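Local coordinates for hypothetical protein TM1553 (Thermotoga maritima, PDB 1VRM) that probably transfers FMN from FAD onto target proteins, as flavin transferases of the ApbE family do, at residues Arg65-Lys70 with Glu80-Thr85; Lys141-Asp146 with Met150-Lys155; Asp221-Lys226 with Thr266-Asp271; Ile306-Glu309 with Ile313-Ser316. One frame throughout, in Å; residues are numbered along the deposited sequence. Where two conformers were deposited one is given.

Interaction 1: Arg65-Lys70 with Glu80-Thr85; sequences RSVVKK and EVDEET
Val-67 and Thr-85 meet tip to tip, and the packing between Arg65-Lys70 and Glu80-Thr85 is closest there. In the conformer described, one of two deposited for Val-67, CG1 lies 3.4 Å from Thr-85 OG1 and 3.6 Å from Thr-85 CG2, while Val-67 CG2 rests more loosely, 4.2 Å from Val-81 CG1. Phe-59 and Lys-58 pack on the same two side chains. Thr-85 is held by Asp-82, whose CG sits between the backbone N and the carbonyl carbon (chi1 61°). This turns the carboxylate toward the helix start: Thr-85 OG1 donates to Asp-82 OD1 at 2.6 Å, on the syn side, and Thr-85 N reaches Asp-82 OD2 from above the carboxylate plane at 3.0 Å. With an alanine here, both Thr-85 donors would probably lose their acceptor and the hydroxyl facing Val-67 would be able to turn. The solvent side is looser: one water bridges Lys-70 NZ (2.6 Å) and Glu-80 O (2.7 Å). Ser-66 OG accepts from Lys-69 N and caps helix 67-72 as Asp-82 caps helix 83-98. The contact joins the first turns of these two helices, each begun by a side-chain N-cap.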
loop_
_atom_site.group_PDB
_atom_site.type_symbol
_atom_site.label_atom_id
_atom_site.label_comp_id
_atom_site.label_asym_id
_atom_site.label_seq_id
_atom_site.Cartn_x
_atom_site.Cartn_y
_atom_site.Cartn_z
ATOM N N ARG A 65 16.379 -3.100 -12.736
ATOM C CA ARG A 65 15.979 -4.515 -12.710
ATOM C C ARG A 65 14.455 -4.692 -12.685
ATOM O O ARG A 65 13.950 -5.810 -12.601
ATOM C CB ARG A 65 16.567 -5.194 -11.465
ATOM C CG ARG A 65 18.119 -5.122 -11.377
ATOM C CD ARG A 65 18.627 -5.479 -9.968
ATOM N NE ARG A 65 18.552 -4.374 -9.018
ATOM C CZ ARG A 65 18.954 -4.458 -7.749
ATOM N NH1 ARG A 65 19.491 -5.584 -7.278
ATOM N NH2 ARG A 65 18.849 -3.403 -6.950
ATOM N N SER A 66 13.726 -3.598 -12.654
ATOM C CA SER A 66 12.308 -3.667 -12.438
ATOM C C SER A 66 11.514 -4.071 -13.691
ATOM O O SER A 66 11.705 -3.534 -14.777
ATOM C CB SER A 66 11.774 -2.306 -11.966
ATOM O OG SER A 66 10.368 -2.296 -11.984
ATOM N N VAL A 67 10.550 -4.947 -13.500
ATOM C CA VAL A 67 9.614 -5.323 -14.591
ATOM C C VAL A 67 8.572 -4.191 -14.815
ATOM O O VAL A 67 8.034 -4.045 -15.925
ATOM C CB VAL A 67 8.911 -6.647 -14.245
ATOM C CG1 VAL A 67 7.932 -6.482 -13.067
ATOM C CG2 VAL A 67 8.274 -7.249 -15.450
ATOM N N VAL A 68 8.199 -3.487 -13.756
ATOM C CA VAL A 68 7.352 -2.308 -13.883
ATOM C C VAL A 68 8.055 -1.271 -14.766
ATOM O O VAL A 68 7.431 -0.720 -15.667
ATOM C CB VAL A 68 6.985 -1.697 -12.503
ATOM C CG1 VAL A 68 6.435 -0.254 -12.611
ATOM C CG2 VAL A 68 6.037 -2.641 -11.817
ATOM N N LYS A 69 9.330 -0.978 -14.481
ATOM C CA LYS A 69 10.087 -0.027 -15.286
ATOM C C LYS A 69 10.153 -0.558 -16.711
ATOM O O LYS A 69 9.980 0.230 -17.672
ATOM C CB LYS A 69 11.467 0.217 -14.734
ATOM C CG LYS A 69 12.254 1.263 -15.489
ATOM C CD LYS A 69 13.422 1.726 -14.675
ATOM C CE LYS A 69 14.456 2.385 -15.552
ATOM N NZ LYS A 69 13.876 3.532 -16.242
ATOM N N LYS A 70 10.364 -1.857 -16.883
ATOM C CA LYS A 70 10.392 -2.437 -18.249
ATOM C C LYS A 70 9.102 -2.153 -18.995
ATOM O O LYS A 70 9.130 -1.665 -20.117
ATOM C CB LYS A 70 10.631 -3.946 -18.221
ATOM C CG LYS A 70 10.659 -4.624 -19.586
ATOM C CD LYS A 70 10.828 -6.116 -19.360
ATOM C CE LYS A 70 10.575 -6.924 -20.572
ATOM N NZ LYS A 70 11.087 -8.311 -20.290
ATOM N N GLU A 80 5.939 -9.163 -22.793
ATOM C CA GLU A 80 5.846 -10.447 -22.103
ATOM C C GLU A 80 6.328 -10.274 -20.683
ATOM O O GLU A 80 7.369 -9.660 -20.412
ATOM C CB GLU A 80 6.680 -11.504 -22.798
ATOM C CG GLU A 80 6.078 -11.876 -24.132
ATOM C CD GLU A 80 7.027 -12.689 -25.031
ATOM O OE1 GLU A 80 7.949 -13.359 -24.498
ATOM O OE2 GLU A 80 6.824 -12.648 -26.265
ATOM N N VAL A 81 5.518 -10.776 -19.769
ATOM C CA VAL A 81 5.882 -10.776 -18.357
ATOM C C VAL A 81 5.658 -12.145 -17.716
ATOM O O VAL A 81 4.964 -13.022 -18.260
ATOM C CB VAL A 81 5.091 -9.702 -17.575
ATOM C CG1 VAL A 81 5.338 -8.298 -18.197
ATOM C CG2 VAL A 81 3.616 -10.016 -17.539
ATOM N N ASP A 82 6.254 -12.305 -16.542
ATOM C CA ASP A 82 6.137 -13.503 -15.744
ATOM C C ASP A 82 4.785 -13.520 -14.997
ATOM O O ASP A 82 4.106 -12.495 -14.862
ATOM C CB ASP A 82 7.303 -13.540 -14.749
ATOM C CG ASP A 82 7.272 -12.341 -13.819
ATOM O OD1 ASP A 82 7.676 -11.208 -14.235
ATOM O OD2 ASP A 82 6.749 -12.522 -12.702
ATOM N N GLU A 83 4.416 -14.688 -14.457
ATOM C CA GLU A 83 3.131 -14.898 -13.799
ATOM C C GLU A 83 2.954 -14.035 -12.583
ATOM O O GLU A 83 1.876 -13.540 -12.339
ATOM C CB GLU A 83 2.990 -16.389 -13.431
ATOM C CG GLU A 83 1.623 -16.766 -12.897
ATOM N N GLU A 84 4.006 -13.865 -11.800
ATOM C CA GLU A 84 3.901 -13.020 -10.598
ATOM C C GLU A 84 3.509 -11.586 -10.966
ATOM O O GLU A 84 2.602 -10.961 -10.385
ATOM C CB GLU A 84 5.211 -13.027 -9.806
ATOM C CG GLU A 84 5.088 -12.218 -8.502
ATOM C CD GLU A 84 6.380 -12.053 -7.710
ATOM O OE1 GLU A 84 7.468 -11.974 -8.348
ATOM O OE2 GLU A 84 6.265 -11.974 -6.455
ATOM N N THR A 85 4.247 -11.060 -11.905
ATOM C CA THR A 85 4.021 -9.699 -12.340
ATOM C C THR A 85 2.599 -9.570 -12.926
ATOM O O THR A 85 1.844 -8.617 -12.627
ATOM C CB THR A 85 5.006 -9.389 -13.428
ATOM O OG1 THR A 85 6.315 -9.446 -12.872
ATOM C CG2 THR A 85 4.791 -8.005 -13.976
HETATM O O HOH W 1 9.181 -8.877 -18.548
#

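Interaction 2: Lys141-Asp146 with Met150-Lys155; sequences KNVLFD and MRVMVK
Arg-151 reaches across to Asp-146. Its CB lies 4.0 Å from Asp-146 CB; CG and CD then each stay 4.1 Å from Asp-146 OD2. The bend at chi3 (-68°) swings the guanidinium round, bringing CZ to 3.3 Å from Asp-146 OD2, and Arg-151 NE and NH2 both converge on that same OD2, at 2.9 and 2.8 Å. This salt bridge is therefore a side-on grip on a single oxygen, which lies close to the guanidinium plane. The carboxylate and guanidinium planes are turned 60° apart. Asn-149 ND2 also donates to OD2. With an alanine in place of Arg-151, the carboxylate would probably be left without its positive partner and held less firmly in rotation.

The two strands form an antiparallel beta hairpin that ends in a G1 beta bulge, Met-150 and Arg-151 both facing Asp-146. Selenomethionine Met-150 has a positive phi of 56°, and the bond from its N to Asp-146 O is weak. Further along, Leu-144 N to Met-153 O (2.8 Å) and Met-153 N to Leu-144 O pair the backbones. On the face shared with Arg-151, Leu-144 and Met-153 lie side by side, and Leu-144 CD1 is 3.4 Å from Met-153 CE, tighter than usual van der Waals contact. The other face carries Phe-145, Val-152 and Val-143, and helix 83-98 packs on the Phe-145 ring. At the open end Lys-155 crosses Asn-142 at about a right angle, its CE lying near Asn-142 OD1, an oxygen that accepts a hydrogen bond from Asn-156.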
loop_
_atom_site.group_PDB
_atom_site.type_symbol
_atom_site.label_atom_id
_atom_site.label_comp_id
_atom_site.label_asym_id
_atom_site.label_seq_id
_atom_site.Cartn_x
_atom_site.Cartn_y
_atom_site.Cartn_z
ATOM N N LYS A 141 -7.821 1.854 -17.103
ATOM C CA LYS A 141 -8.339 1.235 -18.319
ATOM C C LYS A 141 -7.350 1.252 -19.492
ATOM O O LYS A 141 -7.563 0.584 -20.505
ATOM C CB LYS A 141 -9.678 1.859 -18.714
ATOM C CG LYS A 141 -10.782 1.616 -17.682
ATOM C CD LYS A 141 -12.048 2.400 -18.053
ATOM C CE LYS A 141 -13.143 2.181 -17.032
ATOM N NZ LYS A 141 -14.414 2.836 -17.473
ATOM N N ASN A 142 -6.250 1.995 -19.349
ATOM C CA ASN A 142 -5.190 2.063 -20.348
ATOM C C ASN A 142 -4.197 0.919 -20.232
ATOM O O ASN A 142 -3.257 0.841 -21.001
ATOM C CB ASN A 142 -4.477 3.400 -20.259
ATOM C CG ASN A 142 -5.357 4.528 -20.655
ATOM O OD1 ASN A 142 -5.805 4.615 -21.824
ATOM N ND2 ASN A 142 -5.654 5.419 -19.698
ATOM N N VAL A 143 -4.351 0.067 -19.221
ATOM C CA VAL A 143 -3.521 -1.145 -19.126
ATOM C C VAL A 143 -4.279 -2.305 -19.733
ATOM O O VAL A 143 -5.365 -2.665 -19.226
ATOM C CB VAL A 143 -3.208 -1.488 -17.682
ATOM C CG1 VAL A 143 -2.191 -2.665 -17.606
ATOM C CG2 VAL A 143 -2.669 -0.234 -16.961
ATOM N N LEU A 144 -3.721 -2.873 -20.797
ATOM C CA LEU A 144 -4.370 -3.965 -21.548
ATOM C C LEU A 144 -3.638 -5.261 -21.278
ATOM O O LEU A 144 -2.409 -5.272 -21.073
ATOM C CB LEU A 144 -4.333 -3.680 -23.041
ATOM C CG LEU A 144 -4.815 -2.284 -23.452
ATOM C CD1 LEU A 144 -4.833 -2.145 -24.965
ATOM C CD2 LEU A 144 -6.172 -1.973 -22.852
ATOM N N PHE A 145 -4.415 -6.355 -21.284
ATOM C CA PHE A 145 -3.926 -7.678 -20.926
ATOM C C PHE A 145 -4.149 -8.666 -22.044
ATOM O O PHE A 145 -5.199 -8.651 -22.673
ATOM C CB PHE A 145 -4.674 -8.160 -19.689
ATOM C CG PHE A 145 -4.420 -7.322 -18.482
ATOM C CD1 PHE A 145 -3.294 -7.529 -17.744
ATOM C CD2 PHE A 145 -5.291 -6.323 -18.097
ATOM C CE1 PHE A 145 -3.017 -6.746 -16.618
ATOM C CE2 PHE A 145 -5.045 -5.534 -16.961
ATOM C CZ PHE A 145 -3.889 -5.733 -16.245
ATOM N N ASP A 146 -3.155 -9.528 -22.242
ATOM C CA ASP A 146 -3.218 -10.682 -23.130
ATOM C C ASP A 146 -3.021 -11.936 -22.256
ATOM O O ASP A 146 -1.890 -12.385 -22.044
ATOM C CB ASP A 146 -2.133 -10.526 -24.180
ATOM C CG ASP A 146 -2.005 -11.720 -25.114
ATOM O OD1 ASP A 146 -2.775 -12.695 -24.972
ATOM O OD2 ASP A 146 -1.116 -11.635 -25.996
HETATM N N MSE A 150 0.282 -13.979 -21.853
HETATM C CA MSE A 150 0.754 -13.285 -20.667
HETATM C C MSE A 150 1.601 -12.068 -21.018
HETATM O O MSE A 150 2.801 -11.956 -20.663
HETATM C CB MSE A 150 1.541 -14.228 -19.795
HETATM C CG MSE A 150 1.748 -13.736 -18.425
HETATM SE SE MSE A 150 1.918 -15.339 -17.279
HETATM C CE MSE A 150 0.012 -15.525 -16.708
ATOM N N ARG A 151 0.956 -11.156 -21.722
ATOM C CA ARG A 151 1.559 -9.898 -22.098
ATOM C C ARG A 151 0.697 -8.770 -21.582
ATOM O O ARG A 151 -0.520 -8.918 -21.447
ATOM C CB ARG A 151 1.727 -9.774 -23.617
ATOM C CG ARG A 151 2.550 -10.877 -24.280
ATOM C CD ARG A 151 2.812 -10.629 -25.764
ATOM N NE ARG A 151 1.571 -10.739 -26.475
ATOM C CZ ARG A 151 1.437 -10.684 -27.802
ATOM N NH1 ARG A 151 2.491 -10.456 -28.574
ATOM N NH2 ARG A 151 0.239 -10.872 -28.324
ATOM N N VAL A 152 1.352 -7.632 -21.347
ATOM C CA VAL A 152 0.714 -6.381 -20.889
ATOM C C VAL A 152 1.092 -5.286 -21.892
ATOM O O VAL A 152 2.214 -5.283 -22.432
ATOM C CB VAL A 152 1.197 -6.015 -19.475
ATOM C CG1 VAL A 152 0.710 -4.606 -19.010
ATOM C CG2 VAL A 152 0.695 -7.070 -18.527
HETATM N N MSE A 153 0.165 -4.374 -22.133
HETATM C CA MSE A 153 0.480 -3.182 -22.914
HETATM C C MSE A 153 -0.063 -1.999 -22.170
HETATM O O MSE A 153 -1.168 -2.061 -21.630
HETATM C CB MSE A 153 -0.102 -3.231 -24.333
HETATM C CG MSE A 153 0.130 -1.879 -25.021
HETATM SE SE MSE A 153 -0.144 -2.050 -26.925
HETATM C CE MSE A 153 -2.037 -2.275 -26.867
ATOM N N VAL A 154 0.707 -0.906 -22.199
ATOM C CA VAL A 154 0.235 0.385 -21.667
ATOM C C VAL A 154 0.003 1.334 -22.833
ATOM O O VAL A 154 0.919 1.555 -23.615
ATOM C CB VAL A 154 1.149 1.025 -20.626
ATOM C CG1 VAL A 154 1.044 0.274 -19.319
ATOM C CG2 VAL A 154 2.622 1.146 -21.083
ATOM N N LYS A 155 -1.250 1.804 -22.980
ATOM C CA LYS A 155 -1.577 2.791 -23.988
ATOM C C LYS A 155 -1.730 4.196 -23.402
ATOM O O LYS A 155 -1.764 4.406 -22.176
ATOM C CB LYS A 155 -2.823 2.420 -24.766
ATOM C CG LYS A 155 -4.019 2.275 -24.011
ATOM C CD LYS A 155 -5.215 1.993 -24.940
ATOM C CE LYS A 155 -6.512 2.127 -24.169
ATOM N NZ LYS A 155 -7.697 2.123 -25.077
HETATM O O HOH W 2 -9.273 2.012 -22.667
#

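Interaction 3: Asp221-Lys226 with Thr266-Asp271; sequences DYIYLK and TIIAED
Ile-268 overlaps two side chains of Asp221-Lys226, Ile-223 at its delta methyl and Leu-225 at its branch methyl. The contact is face-to-face packing of two beta layers: strand 219-225, paired with strand 207-212 in a two-stranded antiparallel ribbon, lies over strand 262-269 of the large antiparallel sheet. The spacing supports this reading, because even the nearest alpha carbons, those of Leu-225 and Ile-268, are 9.1 Å apart, and side chains bridge the gap between backbones. Strand alternation sorts the residues. Ile-223 and Leu-225 point inward while Tyr-224 between them points away. From the large sheet Ile-268 faces the ribbon, whereas Ile-267 and Ala-269 pack on helix 272-296, so the sheet lies between that helix and the ribbon.

Ile-223 and Ile-268 reach toward each other tip to tip. The first torsion of Ile-223 (chi1 61°) sets CG1 between the backbone N and the carbonyl carbon, and a nearly extended chi2 of 159° then carries CD1 outward to Ile-268. Phe-319 lies against both isoleucines and Phe-322 against Leu-225 and Ile-268, so residues near the C-terminus share this buried apolar interface. Leu-225 meets Ile-268 at a slant and less closely, with CD2 4.0 Å from Ile-268 CG2. The nearest approach is between the delta carbons: Ile-223 CD1 lies 3.8 Å from Ile-268 CD1 and 3.9 Å from Ile-268 CG1.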
loop_
_atom_site.group_PDB
_atom_site.type_symbol
_atom_site.label_atom_id
_atom_site.label_comp_id
_atom_site.label_asym_id
_atom_site.label_seq_id
_atom_site.Cartn_x
_atom_site.Cartn_y
_atom_site.Cartn_z
ATOM N N ASP A 221 -5.552 5.167 19.164
ATOM C CA ASP A 221 -6.421 3.997 19.392
ATOM C C ASP A 221 -5.533 2.763 19.421
ATOM O O ASP A 221 -4.435 2.788 18.838
ATOM C CB ASP A 221 -7.419 3.900 18.249
ATOM C CG ASP A 221 -8.660 3.062 18.589
ATOM O OD1 ASP A 221 -8.872 2.610 19.765
ATOM O OD2 ASP A 221 -9.437 2.835 17.631
ATOM N N TYR A 222 -6.005 1.710 20.110
ATOM C CA TYR A 222 -5.358 0.401 20.085
ATOM C C TYR A 222 -6.286 -0.644 19.529
ATOM O O TYR A 222 -7.465 -0.671 19.892
ATOM C CB TYR A 222 -4.927 -0.030 21.464
ATOM C CG TYR A 222 -3.725 0.712 21.979
ATOM C CD1 TYR A 222 -2.443 0.379 21.547
ATOM C CD2 TYR A 222 -3.871 1.759 22.871
ATOM C CE1 TYR A 222 -1.327 1.062 22.014
ATOM C CE2 TYR A 222 -2.763 2.446 23.333
ATOM C CZ TYR A 222 -1.517 2.081 22.909
ATOM O OH TYR A 222 -0.428 2.776 23.379
ATOM N N ILE A 223 -5.747 -1.457 18.636
ATOM C CA ILE A 223 -6.475 -2.595 18.155
ATOM C C ILE A 223 -5.763 -3.882 18.477
ATOM O O ILE A 223 -4.577 -3.900 18.794
ATOM C CB ILE A 223 -6.790 -2.500 16.649
ATOM C CG1 ILE A 223 -5.498 -2.441 15.839
ATOM C CG2 ILE A 223 -7.639 -1.262 16.386
ATOM C CD1 ILE A 223 -5.665 -2.841 14.385
ATOM N N TYR A 224 -6.546 -4.948 18.440
ATOM C CA TYR A 224 -6.115 -6.266 18.891
ATOM C C TYR A 224 -6.330 -7.220 17.751
ATOM O O TYR A 224 -7.442 -7.403 17.316
ATOM C CB TYR A 224 -6.919 -6.663 20.131
ATOM C CG TYR A 224 -6.641 -5.738 21.278
ATOM C CD1 TYR A 224 -7.272 -4.501 21.375
ATOM C CD2 TYR A 224 -5.762 -6.100 22.285
ATOM C CE1 TYR A 224 -7.005 -3.644 22.442
ATOM C CE2 TYR A 224 -5.493 -5.268 23.313
ATOM C CZ TYR A 224 -6.117 -4.043 23.406
ATOM O OH TYR A 224 -5.825 -3.210 24.465
ATOM N N LEU A 225 -5.270 -7.800 17.218
ATOM C CA LEU A 225 -5.366 -8.717 16.076
ATOM C C LEU A 225 -4.674 -10.047 16.382
ATOM O O LEU A 225 -3.455 -10.102 16.648
ATOM C CB LEU A 225 -4.749 -8.139 14.792
ATOM C CG LEU A 225 -5.365 -6.899 14.165
ATOM C CD1 LEU A 225 -4.542 -6.516 12.932
ATOM C CD2 LEU A 225 -6.791 -7.151 13.770
ATOM N N LYS A 226 -5.459 -11.114 16.346
ATOM C CA LYS A 226 -4.877 -12.469 16.334
ATOM C C LYS A 226 -4.562 -12.965 14.930
ATOM O O LYS A 226 -3.878 -13.951 14.791
ATOM C CB LYS A 226 -5.740 -13.514 17.081
ATOM C CG LYS A 226 -5.807 -13.387 18.608
ATOM C CD LYS A 226 -6.620 -14.566 19.271
ATOM C CE LYS A 226 -5.947 -15.948 19.074
ATOM N NZ LYS A 226 -6.431 -17.000 20.115
ATOM N N THR A 266 -7.033 4.122 8.250
ATOM C CA THR A 266 -6.507 2.849 8.742
ATOM C C THR A 266 -7.556 1.786 8.457
ATOM O O THR A 266 -8.743 1.989 8.775
ATOM C CB THR A 266 -6.262 2.886 10.288
ATOM O OG1 THR A 266 -5.278 3.917 10.618
ATOM C CG2 THR A 266 -5.828 1.555 10.768
ATOM N N ILE A 267 -7.126 0.711 7.811
ATOM C CA ILE A 267 -8.013 -0.370 7.421
ATOM C C ILE A 267 -7.534 -1.674 8.016
ATOM O O ILE A 267 -6.382 -2.036 7.870
ATOM C CB ILE A 267 -7.959 -0.577 5.900
ATOM C CG1 ILE A 267 -8.350 0.694 5.152
ATOM C CG2 ILE A 267 -8.745 -1.744 5.416
ATOM C CD1 ILE A 267 -9.671 1.111 5.352
ATOM N N ILE A 268 -8.465 -2.350 8.677
ATOM C CA ILE A 268 -8.291 -3.743 9.087
ATOM C C ILE A 268 -8.972 -4.627 8.054
ATOM O O ILE A 268 -10.131 -4.414 7.695
ATOM C CB ILE A 268 -8.930 -3.997 10.453
ATOM C CG1 ILE A 268 -8.298 -3.108 11.527
ATOM C CG2 ILE A 268 -8.881 -5.504 10.753
ATOM C CD1 ILE A 268 -9.086 -3.086 12.830
ATOM N N ALA A 269 -8.239 -5.623 7.561
ATOM C CA ALA A 269 -8.759 -6.533 6.551
ATOM C C ALA A 269 -8.168 -7.943 6.713
ATOM O O ALA A 269 -7.270 -8.165 7.536
ATOM C CB ALA A 269 -8.532 -6.035 5.142
ATOM N N GLU A 270 -8.715 -8.866 5.937
ATOM C CA GLU A 270 -8.253 -10.223 5.954
ATOM C C GLU A 270 -6.831 -10.406 5.499
ATOM O O GLU A 270 -6.151 -11.361 5.953
ATOM C CB GLU A 270 -9.178 -11.154 5.157
ATOM C CG GLU A 270 -8.929 -12.607 5.450
ATOM N N ASP A 271 -6.393 -9.546 4.576
ATOM C CA ASP A 271 -5.063 -9.636 4.057
ATOM C C ASP A 271 -4.508 -8.258 3.811
ATOM O O ASP A 271 -5.239 -7.236 3.743
ATOM C CB ASP A 271 -4.976 -10.477 2.806
ATOM C CG ASP A 271 -5.837 -9.964 1.722
ATOM O OD1 ASP A 271 -5.585 -8.885 1.202
ATOM O OD2 ASP A 271 -6.824 -10.663 1.401
#

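Interaction 4: Ile306-Glu309 with Ile313-Ser316; sequences IVLE and IERS
Ile-306 and Glu-314 form the hydrogen-bonded pair of an antiparallel beta hairpin that closes one edge of the large sheet, strand 313-315 being outermost within the chain. Ile-306 N donates to Glu-314 O at 2.7 Å and Glu-314 N returns a bond to Ile-306 O at 2.9 Å. The strand directions lie 150° apart, antiparallel with the usual twist. Ile-306 O also receives a CA-H...O contact from Ile-313, whose CA is 3.3 Å away.

Beyond the backbone, the torsions of Glu-314 and Leu-308 account for their contact. In Glu-314, CG stands beside the backbone N and anti to the carbonyl carbon (chi1 -59°), which brings it to 4.0 Å from Leu-308 CD1. A bend at chi2 (-64°) then turns the carboxylate end, so the chain beyond CG is not extended. Leu-308 arrives at a slant, its CG likewise anti to the carbonyl carbon and the chain nearly extended beyond it, which carries CD1 across to the glutamate stem. Trp-290 of helix 272-296 packs on both Leu-308 and Glu-314, while Ile-306 on the same face touches Ala-286 and Val-294.

Val-307 and Ile-313 form the non-hydrogen-bonded pair on the opposite face, where Ile-220 of strand 219-225 touches both. Their side chains meet only loosely, Val-307 CG2 standing 4.3 Å from Ile-313 CG1. The branch methyl of Ile-313 takes a different course, its CG2 lying 4.1 Å from Ile-306 O.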
loop_
_atom_site.group_PDB
_atom_site.type_symbol
_atom_site.label_atom_id
_atom_site.label_comp_id
_atom_site.label_asym_id
_atom_site.label_seq_id
_atom_site.Cartn_x
_atom_site.Cartn_y
_atom_site.Cartn_z
ATOM N N ILE A 306 -10.983 6.668 10.155
ATOM C CA ILE A 306 -10.518 7.825 9.403
ATOM C C ILE A 306 -10.217 8.961 10.380
ATOM O O ILE A 306 -11.007 9.249 11.256
ATOM C CB ILE A 306 -11.609 8.333 8.429
ATOM C CG1 ILE A 306 -12.052 7.236 7.474
ATOM C CG2 ILE A 306 -11.127 9.566 7.691
ATOM C CD1 ILE A 306 -13.262 7.551 6.716
ATOM N N VAL A 307 -9.064 9.617 10.211
ATOM C CA VAL A 307 -8.792 10.853 10.917
ATOM C C VAL A 307 -8.934 11.955 9.878
ATOM O O VAL A 307 -8.136 12.038 8.935
ATOM C CB VAL A 307 -7.380 10.899 11.494
ATOM C CG1 VAL A 307 -7.187 12.259 12.243
ATOM C CG2 VAL A 307 -7.116 9.703 12.400
ATOM N N LEU A 308 -9.973 12.750 10.022
ATOM C CA LEU A 308 -10.241 13.818 9.090
ATOM C C LEU A 308 -9.281 14.991 9.354
ATOM O O LEU A 308 -8.697 15.080 10.427
ATOM C CB LEU A 308 -11.671 14.276 9.248
ATOM C CG LEU A 308 -12.712 13.229 8.925
ATOM C CD1 LEU A 308 -14.056 13.726 9.453
ATOM C CD2 LEU A 308 -12.699 12.939 7.427
ATOM N N GLU A 309 -9.083 15.819 8.344
ATOM C CA GLU A 309 -8.326 17.045 8.529
ATOM C C GLU A 309 -8.902 17.803 9.705
ATOM O O GLU A 309 -10.098 18.027 9.771
ATOM C CB GLU A 309 -8.384 17.883 7.278
ATOM C CG GLU A 309 -7.673 19.218 7.380
ATOM C CD GLU A 309 -7.730 19.932 6.058
ATOM O OE1 GLU A 309 -8.787 19.869 5.381
ATOM O OE2 GLU A 309 -6.702 20.570 5.706
ATOM N N ILE A 313 -12.042 11.875 14.520
ATOM C CA ILE A 313 -11.905 10.450 14.235
ATOM C C ILE A 313 -13.285 9.851 13.963
ATOM O O ILE A 313 -14.200 9.989 14.784
ATOM C CB ILE A 313 -11.266 9.713 15.427
ATOM C CG1 ILE A 313 -9.851 10.231 15.629
ATOM C CG2 ILE A 313 -11.262 8.200 15.231
ATOM C CD1 ILE A 313 -9.243 9.871 16.942
ATOM N N GLU A 314 -13.432 9.197 12.823
ATOM C CA GLU A 314 -14.650 8.502 12.461
ATOM C C GLU A 314 -14.302 7.049 12.181
ATOM O O GLU A 314 -13.390 6.767 11.438
ATOM C CB GLU A 314 -15.255 9.123 11.250
ATOM C CG GLU A 314 -15.583 10.592 11.440
ATOM C CD GLU A 314 -16.639 10.869 12.500
ATOM O OE1 GLU A 314 -17.340 9.933 12.961
ATOM O OE2 GLU A 314 -16.785 12.061 12.818
ATOM N N ARG A 315 -15.044 6.133 12.764
ATOM C CA ARG A 315 -14.761 4.755 12.451
ATOM C C ARG A 315 -16.014 3.935 12.317
ATOM O O ARG A 315 -17.089 4.303 12.801
ATOM C CB ARG A 315 -13.813 4.185 13.444
ATOM C CG ARG A 315 -14.374 4.041 14.762
ATOM C CD ARG A 315 -13.394 4.641 15.802
ATOM N NE ARG A 315 -13.585 4.046 17.108
ATOM C CZ ARG A 315 -14.371 4.519 18.086
ATOM N NH1 ARG A 315 -14.444 3.856 19.237
ATOM N NH2 ARG A 315 -15.122 5.593 17.936
ATOM N N SER A 316 -15.896 2.851 11.577
ATOM C CA SER A 316 -17.025 1.942 11.431
ATOM C C SER A 316 -17.295 1.180 12.690
ATOM O O SER A 316 -16.441 0.971 13.492
ATOM C CB SER A 316 -16.847 0.982 10.279
ATOM O OG SER A 316 -15.726 0.136 10.489
#

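The four contacts fall into two groups on opposite sides of the chain's centre. Interactions 1 and 2 touch, their centres 12 Å apart: Val-81 N lies 3.1 Å from Met-150 O, a probable hydrogen bond, and Met-150 SE packs 3.7 Å from Glu-83 CA. Strand 79-80 lies beside strand 151-154 in a three-stranded antiparallel sheet, and the chain runs from it into helix 83-98. Interactions 3 and 4 have centres 15 Å apart and nearest atoms about 4 Å apart; they reach neighbouring strands, 262-269 and 303-308, of the large sheet, and strand 219-225 packs over both. Between the groups, centres lie 31 to 37 Å apart, and the nearest atoms of interactions 1 and 3 are still about 14 Å apart.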